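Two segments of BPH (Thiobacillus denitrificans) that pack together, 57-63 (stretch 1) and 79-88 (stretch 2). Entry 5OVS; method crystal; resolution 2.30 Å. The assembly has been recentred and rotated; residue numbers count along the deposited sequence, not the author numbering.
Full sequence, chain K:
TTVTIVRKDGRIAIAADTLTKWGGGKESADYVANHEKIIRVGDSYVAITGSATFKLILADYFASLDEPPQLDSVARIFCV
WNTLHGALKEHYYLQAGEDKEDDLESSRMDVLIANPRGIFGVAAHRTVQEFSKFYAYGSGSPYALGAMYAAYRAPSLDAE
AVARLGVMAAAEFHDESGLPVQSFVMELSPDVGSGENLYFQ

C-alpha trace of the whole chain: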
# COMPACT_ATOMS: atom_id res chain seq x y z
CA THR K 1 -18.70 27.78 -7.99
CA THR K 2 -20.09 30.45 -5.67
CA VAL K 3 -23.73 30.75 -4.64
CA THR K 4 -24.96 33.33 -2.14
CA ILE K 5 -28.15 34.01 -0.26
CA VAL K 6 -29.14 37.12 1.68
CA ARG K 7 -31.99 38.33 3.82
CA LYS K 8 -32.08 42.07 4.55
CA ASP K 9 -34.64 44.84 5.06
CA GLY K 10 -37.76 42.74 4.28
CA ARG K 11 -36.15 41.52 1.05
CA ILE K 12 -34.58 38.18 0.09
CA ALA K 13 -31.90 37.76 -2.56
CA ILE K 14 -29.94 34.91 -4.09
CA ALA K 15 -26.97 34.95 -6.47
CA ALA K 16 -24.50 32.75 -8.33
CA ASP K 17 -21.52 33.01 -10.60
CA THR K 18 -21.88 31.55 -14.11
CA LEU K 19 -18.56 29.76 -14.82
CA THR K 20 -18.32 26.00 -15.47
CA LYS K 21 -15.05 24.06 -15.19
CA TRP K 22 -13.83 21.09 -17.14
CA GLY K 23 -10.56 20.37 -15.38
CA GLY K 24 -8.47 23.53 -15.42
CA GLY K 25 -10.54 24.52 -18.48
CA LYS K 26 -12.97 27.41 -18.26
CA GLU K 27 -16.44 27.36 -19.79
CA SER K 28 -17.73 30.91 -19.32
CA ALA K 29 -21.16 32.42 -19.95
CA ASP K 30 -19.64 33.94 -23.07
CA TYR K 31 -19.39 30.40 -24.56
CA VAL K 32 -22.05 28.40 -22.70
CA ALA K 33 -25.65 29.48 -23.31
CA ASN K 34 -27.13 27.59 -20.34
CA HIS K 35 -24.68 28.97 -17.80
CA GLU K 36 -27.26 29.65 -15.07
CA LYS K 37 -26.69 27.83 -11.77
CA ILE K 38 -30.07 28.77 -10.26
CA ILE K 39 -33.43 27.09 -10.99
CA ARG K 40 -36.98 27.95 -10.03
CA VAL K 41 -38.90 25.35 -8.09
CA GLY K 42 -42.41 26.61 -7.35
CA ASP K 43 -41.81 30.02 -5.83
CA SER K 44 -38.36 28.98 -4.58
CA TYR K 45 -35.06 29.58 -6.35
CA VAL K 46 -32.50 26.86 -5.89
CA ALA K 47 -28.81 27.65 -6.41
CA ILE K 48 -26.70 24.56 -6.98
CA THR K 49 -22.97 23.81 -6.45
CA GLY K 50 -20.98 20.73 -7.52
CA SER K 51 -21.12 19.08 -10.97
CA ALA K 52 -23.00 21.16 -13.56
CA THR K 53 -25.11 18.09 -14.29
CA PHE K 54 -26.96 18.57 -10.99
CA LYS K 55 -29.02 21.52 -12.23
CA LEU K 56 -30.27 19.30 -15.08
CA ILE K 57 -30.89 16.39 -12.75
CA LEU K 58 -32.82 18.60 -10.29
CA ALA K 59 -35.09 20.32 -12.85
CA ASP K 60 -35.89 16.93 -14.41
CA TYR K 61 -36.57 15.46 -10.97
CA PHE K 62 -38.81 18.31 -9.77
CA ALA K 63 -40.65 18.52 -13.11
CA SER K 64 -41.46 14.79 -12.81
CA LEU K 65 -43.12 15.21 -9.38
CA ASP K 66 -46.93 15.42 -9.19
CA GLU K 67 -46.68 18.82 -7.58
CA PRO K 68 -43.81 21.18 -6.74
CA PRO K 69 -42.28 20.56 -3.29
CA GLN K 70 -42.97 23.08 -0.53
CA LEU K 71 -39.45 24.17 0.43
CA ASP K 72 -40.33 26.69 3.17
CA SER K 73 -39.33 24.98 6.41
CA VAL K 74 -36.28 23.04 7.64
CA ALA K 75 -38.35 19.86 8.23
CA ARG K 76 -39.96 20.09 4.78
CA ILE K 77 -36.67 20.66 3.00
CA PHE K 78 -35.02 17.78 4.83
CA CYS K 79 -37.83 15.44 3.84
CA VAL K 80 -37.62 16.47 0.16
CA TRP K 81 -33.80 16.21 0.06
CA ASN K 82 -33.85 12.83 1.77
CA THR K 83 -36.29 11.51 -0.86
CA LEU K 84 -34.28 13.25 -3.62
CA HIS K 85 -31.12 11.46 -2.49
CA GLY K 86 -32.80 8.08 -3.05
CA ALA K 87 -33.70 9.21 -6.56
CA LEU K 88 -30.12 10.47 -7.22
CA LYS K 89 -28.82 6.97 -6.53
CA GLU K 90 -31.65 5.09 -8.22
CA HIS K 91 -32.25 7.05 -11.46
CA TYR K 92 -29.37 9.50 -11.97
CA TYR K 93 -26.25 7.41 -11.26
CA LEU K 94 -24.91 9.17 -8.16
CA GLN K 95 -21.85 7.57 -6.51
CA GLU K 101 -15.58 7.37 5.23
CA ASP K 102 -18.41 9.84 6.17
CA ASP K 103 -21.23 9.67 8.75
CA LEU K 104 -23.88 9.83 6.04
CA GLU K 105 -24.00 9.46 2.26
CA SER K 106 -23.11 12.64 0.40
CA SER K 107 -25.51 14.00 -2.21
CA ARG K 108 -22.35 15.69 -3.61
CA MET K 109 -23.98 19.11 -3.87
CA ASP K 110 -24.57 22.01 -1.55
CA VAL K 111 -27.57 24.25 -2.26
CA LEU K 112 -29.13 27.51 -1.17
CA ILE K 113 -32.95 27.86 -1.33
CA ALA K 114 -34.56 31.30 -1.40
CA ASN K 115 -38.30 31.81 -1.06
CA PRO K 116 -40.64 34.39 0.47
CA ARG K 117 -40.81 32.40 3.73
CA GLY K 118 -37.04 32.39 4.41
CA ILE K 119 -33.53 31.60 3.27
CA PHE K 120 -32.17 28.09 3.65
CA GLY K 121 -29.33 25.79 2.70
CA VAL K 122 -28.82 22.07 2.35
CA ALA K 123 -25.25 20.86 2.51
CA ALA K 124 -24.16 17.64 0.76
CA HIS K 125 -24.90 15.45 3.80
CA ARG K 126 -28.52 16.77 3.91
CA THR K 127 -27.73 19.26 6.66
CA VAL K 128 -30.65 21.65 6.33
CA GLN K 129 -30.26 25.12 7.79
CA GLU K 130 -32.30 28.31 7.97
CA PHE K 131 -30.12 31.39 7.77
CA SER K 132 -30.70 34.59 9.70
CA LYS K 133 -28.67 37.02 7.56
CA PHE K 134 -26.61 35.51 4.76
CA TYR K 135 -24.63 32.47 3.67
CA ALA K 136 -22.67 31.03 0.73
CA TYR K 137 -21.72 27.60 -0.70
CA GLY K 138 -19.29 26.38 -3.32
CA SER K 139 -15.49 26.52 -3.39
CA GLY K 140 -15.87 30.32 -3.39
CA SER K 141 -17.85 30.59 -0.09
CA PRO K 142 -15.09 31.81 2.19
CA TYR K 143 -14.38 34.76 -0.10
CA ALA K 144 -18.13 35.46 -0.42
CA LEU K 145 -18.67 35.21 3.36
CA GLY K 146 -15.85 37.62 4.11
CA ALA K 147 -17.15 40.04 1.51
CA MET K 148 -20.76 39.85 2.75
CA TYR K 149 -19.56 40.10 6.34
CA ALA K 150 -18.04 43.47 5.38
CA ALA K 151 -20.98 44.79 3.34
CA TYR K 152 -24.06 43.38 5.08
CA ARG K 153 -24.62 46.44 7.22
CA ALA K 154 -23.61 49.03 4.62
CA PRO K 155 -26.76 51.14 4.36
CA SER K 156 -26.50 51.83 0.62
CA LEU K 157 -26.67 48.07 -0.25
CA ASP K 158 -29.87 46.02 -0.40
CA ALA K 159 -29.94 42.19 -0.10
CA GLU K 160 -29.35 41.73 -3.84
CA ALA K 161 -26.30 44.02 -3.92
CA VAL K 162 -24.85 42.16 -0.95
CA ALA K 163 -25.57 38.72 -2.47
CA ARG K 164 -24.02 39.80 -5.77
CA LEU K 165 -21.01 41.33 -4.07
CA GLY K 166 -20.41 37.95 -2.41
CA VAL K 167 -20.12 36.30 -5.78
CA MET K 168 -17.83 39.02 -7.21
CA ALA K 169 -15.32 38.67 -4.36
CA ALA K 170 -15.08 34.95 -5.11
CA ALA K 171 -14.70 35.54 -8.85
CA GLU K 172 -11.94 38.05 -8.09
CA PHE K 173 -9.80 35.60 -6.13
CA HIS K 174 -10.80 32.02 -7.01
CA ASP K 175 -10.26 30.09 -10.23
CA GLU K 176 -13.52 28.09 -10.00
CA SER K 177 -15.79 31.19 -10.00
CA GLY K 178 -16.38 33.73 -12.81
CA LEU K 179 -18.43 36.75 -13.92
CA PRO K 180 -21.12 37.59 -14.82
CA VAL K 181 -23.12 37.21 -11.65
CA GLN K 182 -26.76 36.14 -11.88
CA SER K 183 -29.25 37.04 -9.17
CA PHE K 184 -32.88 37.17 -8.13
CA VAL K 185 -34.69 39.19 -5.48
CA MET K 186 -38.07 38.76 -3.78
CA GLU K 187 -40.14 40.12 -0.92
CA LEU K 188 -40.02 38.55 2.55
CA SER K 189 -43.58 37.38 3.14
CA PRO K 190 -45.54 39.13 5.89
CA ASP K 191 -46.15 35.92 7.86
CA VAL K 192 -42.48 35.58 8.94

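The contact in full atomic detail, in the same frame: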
# COMPACT_ATOMS: atom_id res chain seq x y z
N ILE K 57 -30.26 17.45 -13.54
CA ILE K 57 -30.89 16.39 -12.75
C ILE K 57 -32.06 16.97 -11.95
O ILE K 57 -33.17 16.44 -12.03
CB ILE K 57 -29.89 15.67 -11.81
CG1 ILE K 57 -28.90 14.84 -12.63
CG2 ILE K 57 -30.61 14.74 -10.85
CD1 ILE K 57 -27.71 14.32 -11.84
N LEU K 58 -31.82 18.07 -11.23
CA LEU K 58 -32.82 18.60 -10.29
C LEU K 58 -34.09 19.11 -10.95
O LEU K 58 -35.18 18.83 -10.46
CB LEU K 58 -32.22 19.67 -9.38
CG LEU K 58 -31.12 19.26 -8.37
CD1 LEU K 58 -31.29 20.07 -7.09
CD2 LEU K 58 -31.11 17.78 -8.03
N ALA K 59 -33.95 19.84 -12.05
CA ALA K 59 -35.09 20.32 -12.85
C ALA K 59 -35.93 19.16 -13.38
O ALA K 59 -37.14 19.17 -13.26
CB ALA K 59 -34.59 21.18 -14.00
N ASP K 60 -35.26 18.18 -13.98
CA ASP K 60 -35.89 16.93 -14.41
C ASP K 60 -36.66 16.30 -13.24
O ASP K 60 -37.86 16.04 -13.33
CB ASP K 60 -34.81 15.97 -14.90
CG ASP K 60 -35.36 14.77 -15.62
OD1 ASP K 60 -35.63 14.89 -16.83
OD2 ASP K 60 -35.47 13.69 -15.01
N TYR K 61 -35.96 16.08 -12.14
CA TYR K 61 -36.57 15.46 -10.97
C TYR K 61 -37.83 16.21 -10.51
O TYR K 61 -38.89 15.60 -10.33
CB TYR K 61 -35.57 15.36 -9.82
CG TYR K 61 -36.17 14.74 -8.59
CD1 TYR K 61 -36.46 13.38 -8.54
CD2 TYR K 61 -36.46 15.52 -7.46
CE1 TYR K 61 -37.02 12.81 -7.40
CE2 TYR K 61 -37.01 14.96 -6.33
CZ TYR K 61 -37.29 13.61 -6.30
OH TYR K 61 -37.84 13.06 -5.16
N PHE K 62 -37.72 17.52 -10.33
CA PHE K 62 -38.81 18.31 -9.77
C PHE K 62 -39.95 18.49 -10.76
O PHE K 62 -41.11 18.59 -10.36
CB PHE K 62 -38.31 19.67 -9.23
CG PHE K 62 -37.49 19.55 -7.97
CD1 PHE K 62 -38.00 18.92 -6.83
CD2 PHE K 62 -36.20 20.07 -7.90
CE1 PHE K 62 -37.24 18.82 -5.67
CE2 PHE K 62 -35.44 19.97 -6.75
CZ PHE K 62 -35.96 19.34 -5.63
N ALA K 63 -39.63 18.52 -12.06
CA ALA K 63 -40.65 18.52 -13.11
C ALA K 63 -41.46 17.21 -13.11
O ALA K 63 -42.67 17.22 -13.37
CB ALA K 63 -40.02 18.75 -14.47
N CYS K 79 -37.02 16.52 4.35
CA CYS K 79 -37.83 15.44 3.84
C CYS K 79 -37.73 15.31 2.32
O CYS K 79 -37.59 14.20 1.78
CB CYS K 79 -39.27 15.73 4.26
SG CYS K 79 -40.45 14.50 3.75
N VAL K 80 -37.79 16.44 1.63
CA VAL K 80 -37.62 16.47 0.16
C VAL K 80 -36.21 16.01 -0.25
O VAL K 80 -36.06 15.14 -1.13
CB VAL K 80 -37.90 17.89 -0.38
CG1 VAL K 80 -37.45 18.04 -1.82
CG2 VAL K 80 -39.38 18.21 -0.26
N TRP K 81 -35.18 16.58 0.39
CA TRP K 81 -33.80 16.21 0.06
C TRP K 81 -33.49 14.76 0.38
O TRP K 81 -32.76 14.11 -0.36
CB TRP K 81 -32.78 17.15 0.72
CG TRP K 81 -32.09 17.99 -0.30
CD1 TRP K 81 -30.78 17.94 -0.63
CD2 TRP K 81 -32.70 18.96 -1.16
NE1 TRP K 81 -30.52 18.85 -1.63
CE2 TRP K 81 -31.68 19.48 -1.98
CE3 TRP K 81 -34.01 19.44 -1.31
CZ2 TRP K 81 -31.92 20.46 -2.93
CZ3 TRP K 81 -34.25 20.42 -2.27
CH2 TRP K 81 -33.20 20.92 -3.06
N ASN K 82 -34.07 14.24 1.45
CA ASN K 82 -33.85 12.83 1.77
C ASN K 82 -34.45 11.91 0.72
O ASN K 82 -33.82 10.94 0.33
CB ASN K 82 -34.40 12.48 3.15
CG ASN K 82 -33.81 11.18 3.68
OD1 ASN K 82 -32.62 11.11 3.98
ND2 ASN K 82 -34.64 10.16 3.80
N THR K 83 -35.66 12.22 0.25
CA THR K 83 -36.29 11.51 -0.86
C THR K 83 -35.49 11.72 -2.16
O THR K 83 -35.21 10.76 -2.87
CB THR K 83 -37.76 11.96 -1.05
OG1 THR K 83 -38.52 11.59 0.10
CG2 THR K 83 -38.40 11.33 -2.28
N LEU K 84 -35.12 12.96 -2.46
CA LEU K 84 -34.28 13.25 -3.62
C LEU K 84 -33.05 12.37 -3.67
O LEU K 84 -32.72 11.84 -4.72
CB LEU K 84 -33.83 14.72 -3.63
CG LEU K 84 -32.69 15.10 -4.59
CD1 LEU K 84 -33.10 14.90 -6.03
CD2 LEU K 84 -32.28 16.54 -4.38
N HIS K 85 -32.37 12.22 -2.53
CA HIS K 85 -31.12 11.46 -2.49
C HIS K 85 -31.30 10.02 -2.98
O HIS K 85 -30.43 9.47 -3.67
CB HIS K 85 -30.51 11.46 -1.09
CG HIS K 85 -29.20 10.75 -1.02
ND1 HIS K 85 -28.03 11.32 -1.48
CD2 HIS K 85 -28.88 9.50 -0.61
CE1 HIS K 85 -27.05 10.46 -1.33
NE2 HIS K 85 -27.53 9.35 -0.80
N GLY K 86 -32.44 9.42 -2.61
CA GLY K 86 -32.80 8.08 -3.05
C GLY K 86 -33.03 8.02 -4.55
O GLY K 86 -32.75 7.01 -5.17
N ALA K 87 -33.55 9.10 -5.11
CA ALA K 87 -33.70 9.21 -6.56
C ALA K 87 -32.36 9.47 -7.27
O ALA K 87 -32.15 8.97 -8.37
CB ALA K 87 -34.70 10.29 -6.92
N LEU K 88 -31.46 10.23 -6.65
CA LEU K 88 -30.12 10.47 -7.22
C LEU K 88 -29.35 9.17 -7.41
O LEU K 88 -28.66 8.99 -8.41
CB LEU K 88 -29.29 11.41 -6.35
CG LEU K 88 -29.76 12.86 -6.28
CD1 LEU K 88 -28.97 13.63 -5.23
CD2 LEU K 88 -29.67 13.55 -7.63

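Two helices that cross steeply can pack through side chains alone, and the contact between helices 57-63 and 79-88 of BPH is a compact example. Their axes come no closer than 11.6 Å and their N-to-C directions make an angle of 110°. No hydrogen bond links the two segments; the 388 Å² they bury together is covered chiefly by apolar groups.

Read along the second helix, the pattern begins at Val80, since Cys79 lies out of reach. Within the helix, Cys79 O accepts a hydrogen bond from Thr83 OG1 at 3.2 Å. Val80, with chi1 in the t well, places CG1 3.9 Å from Phe62 CE1, at the edge of the phenyl ring and near its plane. Trp81 meets the same edge, its CZ3 atom lying 3.9 Å from Phe62 CZ. The CA-to-CB bond of Trp81 points away from the first helix, yet the length of the indole, at a chi1 of -111° between wells, brings its six-membered ring back to the contact. There Trp81 CZ2 also approaches Leu58 CD1, at 4.2 Å.

Asn82 takes no part. Thr83 makes a small contact: its methyl CG2 sits 3.4 Å from Tyr61 OH, a van der Waals approach to the far end of the tyrosine.

Leu84 gives up more surface than any other residue of this stretch. With chi1 t and chi2 p, it directs CD1 over one face of the Tyr61 ring, 4.0 Å from the ring centroid and 21° off the normal, a CH-pi arrangement; the nearest ring atom, Tyr61 CD2, is 3.7 Å from Leu84 CD1. Both methyls also lie against Leu58: Leu84 CD1 and Leu84 CD2 are each 4.0 Å from Leu58 CD2. One leucine thus joins two residues of the opposing helix, which are about one turn apart.

The CA-to-CB bond of His85 points away and Gly86 has no side chain to offer, so contact resumes at Ala87. Its CA-to-CB bond points toward the first helix, and Ala87 CB lies 3.5 Å from Tyr61 CE1, the tyrosine side chain reaching across to this single methyl. Leu88 closes the series, its CD2 packing 3.6 Å from Ile57 CG2. More loosely, Leu88 CD2 lies 4.5 Å from Leu58 CD2.

Contacts recur at Val80 and Trp81, at Thr83 and Leu84, and at Ala87 and Leu88, following the helical repeat, while long side chains bridge the distance between the backbones.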